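Local coordinates for protein spermidine N(1)-acetyltransferase (Thermoplasma acidophilum, PDB 3K9U) that transfers an acetyl group from acetyl-CoA to polyamines such as spermidine, protecting the cell against polyamine toxicity, at residues 13-21 / 72-80. Numbering follows the deposited sequence.
Sequences LETLIEVAR and STLIGFIEL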
# COMPACT_ATOMS: atom_id res chain seq x y z
N LEU A 13 -7.84 21.67 6.40
CA LEU A 13 -6.43 22.05 6.53
C LEU A 13 -5.56 21.06 7.31
O LEU A 13 -4.49 20.64 6.83
CB LEU A 13 -6.32 23.44 7.19
CG LEU A 13 -4.89 23.90 7.45
CD1 LEU A 13 -4.21 24.29 6.15
CD2 LEU A 13 -4.92 25.05 8.42
N GLU A 14 -6.00 20.71 8.51
CA GLU A 14 -5.16 19.91 9.39
C GLU A 14 -5.00 18.48 8.85
O GLU A 14 -3.92 17.89 8.94
CB GLU A 14 -5.73 19.90 10.82
CG GLU A 14 -5.78 21.33 11.52
CD GLU A 14 -6.94 22.25 11.04
OE1 GLU A 14 -7.71 21.88 10.12
OE2 GLU A 14 -7.09 23.36 11.60
N THR A 15 -6.07 17.93 8.27
CA THR A 15 -6.01 16.56 7.77
C THR A 15 -5.16 16.54 6.48
O THR A 15 -4.38 15.60 6.25
CB THR A 15 -7.43 15.93 7.62
OG1 THR A 15 -8.21 16.69 6.70
CG2 THR A 15 -8.18 15.93 8.96
N LEU A 16 -5.24 17.60 5.69
CA LEU A 16 -4.39 17.74 4.49
C LEU A 16 -2.88 17.69 4.82
O LEU A 16 -2.11 16.97 4.14
CB LEU A 16 -4.76 19.00 3.73
CG LEU A 16 -4.13 19.22 2.34
CD1 LEU A 16 -4.66 18.25 1.33
CD2 LEU A 16 -4.42 20.63 1.88
N ILE A 17 -2.47 18.36 5.89
CA ILE A 17 -1.07 18.29 6.33
C ILE A 17 -0.67 16.86 6.70
O ILE A 17 0.42 16.42 6.36
CB ILE A 17 -0.80 19.22 7.49
CG1 ILE A 17 -1.03 20.68 7.08
CG2 ILE A 17 0.65 19.06 8.06
CD1 ILE A 17 -1.04 21.62 8.32
N GLU A 18 -1.56 16.12 7.34
CA GLU A 18 -1.23 14.75 7.75
C GLU A 18 -1.15 13.77 6.59
O GLU A 18 -0.28 12.94 6.57
CB GLU A 18 -2.19 14.24 8.81
CG GLU A 18 -2.04 14.91 10.20
CD GLU A 18 -0.63 15.45 10.51
OE1 GLU A 18 0.34 14.66 10.48
OE2 GLU A 18 -0.50 16.67 10.79
N VAL A 19 -2.06 13.87 5.64
CA VAL A 19 -2.00 13.09 4.43
C VAL A 19 -0.65 13.33 3.70
O VAL A 19 0.11 12.38 3.41
CB VAL A 19 -3.19 13.48 3.50
CG1 VAL A 19 -3.03 12.89 2.13
CG2 VAL A 19 -4.54 13.08 4.14
N ALA A 20 -0.37 14.59 3.41
CA ALA A 20 0.89 15.00 2.78
C ALA A 20 2.05 14.42 3.55
O ALA A 20 2.94 13.77 2.97
CB ALA A 20 1.00 16.50 2.77
N ARG A 21 2.04 14.64 4.86
CA ARG A 21 3.16 14.20 5.66
C ARG A 21 3.37 12.70 5.45
O ARG A 21 4.50 12.27 5.20
CB ARG A 21 2.97 14.50 7.15
CG ARG A 21 4.20 14.08 7.98
CD ARG A 21 3.91 14.00 9.50
NE ARG A 21 3.22 15.19 9.96
CZ ARG A 21 3.79 16.37 10.13
NH1 ARG A 21 5.10 16.52 9.93
NH2 ARG A 21 3.06 17.39 10.55
N SER A 72 -16.02 10.18 4.09
CA SER A 72 -15.95 11.49 4.75
C SER A 72 -14.59 11.90 5.36
O SER A 72 -14.45 12.99 5.90
CB SER A 72 -17.04 11.62 5.81
OG SER A 72 -16.55 11.34 7.12
N THR A 73 -13.58 11.02 5.28
CA THR A 73 -12.25 11.32 5.80
C THR A 73 -11.38 11.66 4.58
O THR A 73 -11.34 10.90 3.63
CB THR A 73 -11.68 10.10 6.55
OG1 THR A 73 -12.60 9.70 7.58
CG2 THR A 73 -10.30 10.41 7.16
N LEU A 74 -10.70 12.81 4.62
CA LEU A 74 -9.76 13.21 3.56
C LEU A 74 -8.58 12.23 3.51
O LEU A 74 -7.85 12.11 4.49
CB LEU A 74 -9.24 14.65 3.77
CG LEU A 74 -8.34 15.17 2.63
CD1 LEU A 74 -9.16 15.46 1.36
CD2 LEU A 74 -7.58 16.41 3.03
N ILE A 75 -8.36 11.54 2.39
CA ILE A 75 -7.21 10.65 2.31
C ILE A 75 -6.26 10.91 1.12
O ILE A 75 -5.36 10.12 0.88
CB ILE A 75 -7.62 9.18 2.33
CG1 ILE A 75 -8.67 8.82 1.25
CG2 ILE A 75 -8.17 8.79 3.76
CD1 ILE A 75 -8.18 8.85 -0.26
N GLY A 76 -6.49 11.98 0.37
CA GLY A 76 -5.64 12.29 -0.79
C GLY A 76 -6.05 13.60 -1.41
O GLY A 76 -7.13 14.14 -1.09
N PHE A 77 -5.22 14.14 -2.29
CA PHE A 77 -5.57 15.37 -2.99
C PHE A 77 -4.81 15.54 -4.28
O PHE A 77 -3.84 14.86 -4.49
CB PHE A 77 -5.28 16.57 -2.08
CG PHE A 77 -3.82 16.68 -1.68
CD1 PHE A 77 -3.34 16.01 -0.55
CD2 PHE A 77 -2.94 17.42 -2.43
CE1 PHE A 77 -1.99 16.10 -0.18
CE2 PHE A 77 -1.59 17.50 -2.07
CZ PHE A 77 -1.12 16.84 -0.93
N ILE A 78 -5.24 16.48 -5.11
CA ILE A 78 -4.58 16.76 -6.36
C ILE A 78 -4.59 18.26 -6.58
O ILE A 78 -5.54 18.94 -6.19
CB ILE A 78 -5.28 16.02 -7.53
CG1 ILE A 78 -4.37 16.02 -8.77
CG2 ILE A 78 -6.66 16.63 -7.81
CD1 ILE A 78 -4.95 15.29 -10.03
N GLU A 79 -3.51 18.79 -7.15
CA GLU A 79 -3.40 20.20 -7.47
C GLU A 79 -2.95 20.35 -8.92
O GLU A 79 -1.96 19.78 -9.32
CB GLU A 79 -2.39 20.92 -6.54
CG GLU A 79 -2.33 22.48 -6.78
CD GLU A 79 -1.36 23.23 -5.84
OE1 GLU A 79 -0.14 22.91 -5.80
OE2 GLU A 79 -1.83 24.16 -5.13
N LEU A 80 -3.69 21.13 -9.70
CA LEU A 80 -3.26 21.50 -11.05
C LEU A 80 -3.44 22.98 -11.34
O LEU A 80 -4.41 23.56 -10.89
CB LEU A 80 -4.05 20.73 -12.11
CG LEU A 80 -4.22 19.24 -11.93
CD1 LEU A 80 -5.54 19.00 -11.24
CD2 LEU A 80 -4.17 18.59 -13.30
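Thr15 lays OG1 against the side chain of Leu74, 3.7 Å from its CB, while the same hydroxyl makes a weak hydrogen bond back to Asp12 O three residues earlier. Next along helix 13-27, Leu16 holds CG anti to its own N (chi1 -171°), which carries CD1 in between Leu74 and Phe77. Leu16 CD1 lies 3.8 Å from Leu74 CD2. Its approach to Phe77 CD1, at 3.2 Å, is tight, the two side chains crossing at about a right angle. No hydrogen bond joins helix to strand; this is apolar packing of the first helix of the GNAT fold on the central sheet, with helix 103-118 on the other face touching Ile75. The axes of 13-21 and 73-80 approach to 8.0 Å and are inclined at 64°. Val19 packs over a classic beta bulge, where Ile75 and Gly76 both pair with Ala68. Val19 CG2 sits 3.5 Å from Leu74 O, whereas CG1 rests 4.0 Å from Gly76 CA and also reaches the edge of the Phe77 ring. Ala20 N lies at the same edge, and Ala20 CB is 4.2 Å from Phe77 CE1. A serine in place of Phe77 would probably take the ring away from Leu16 CD1, Val19 CG1 and Ala20 CB and open a gap beneath the helix, beside Tyr45.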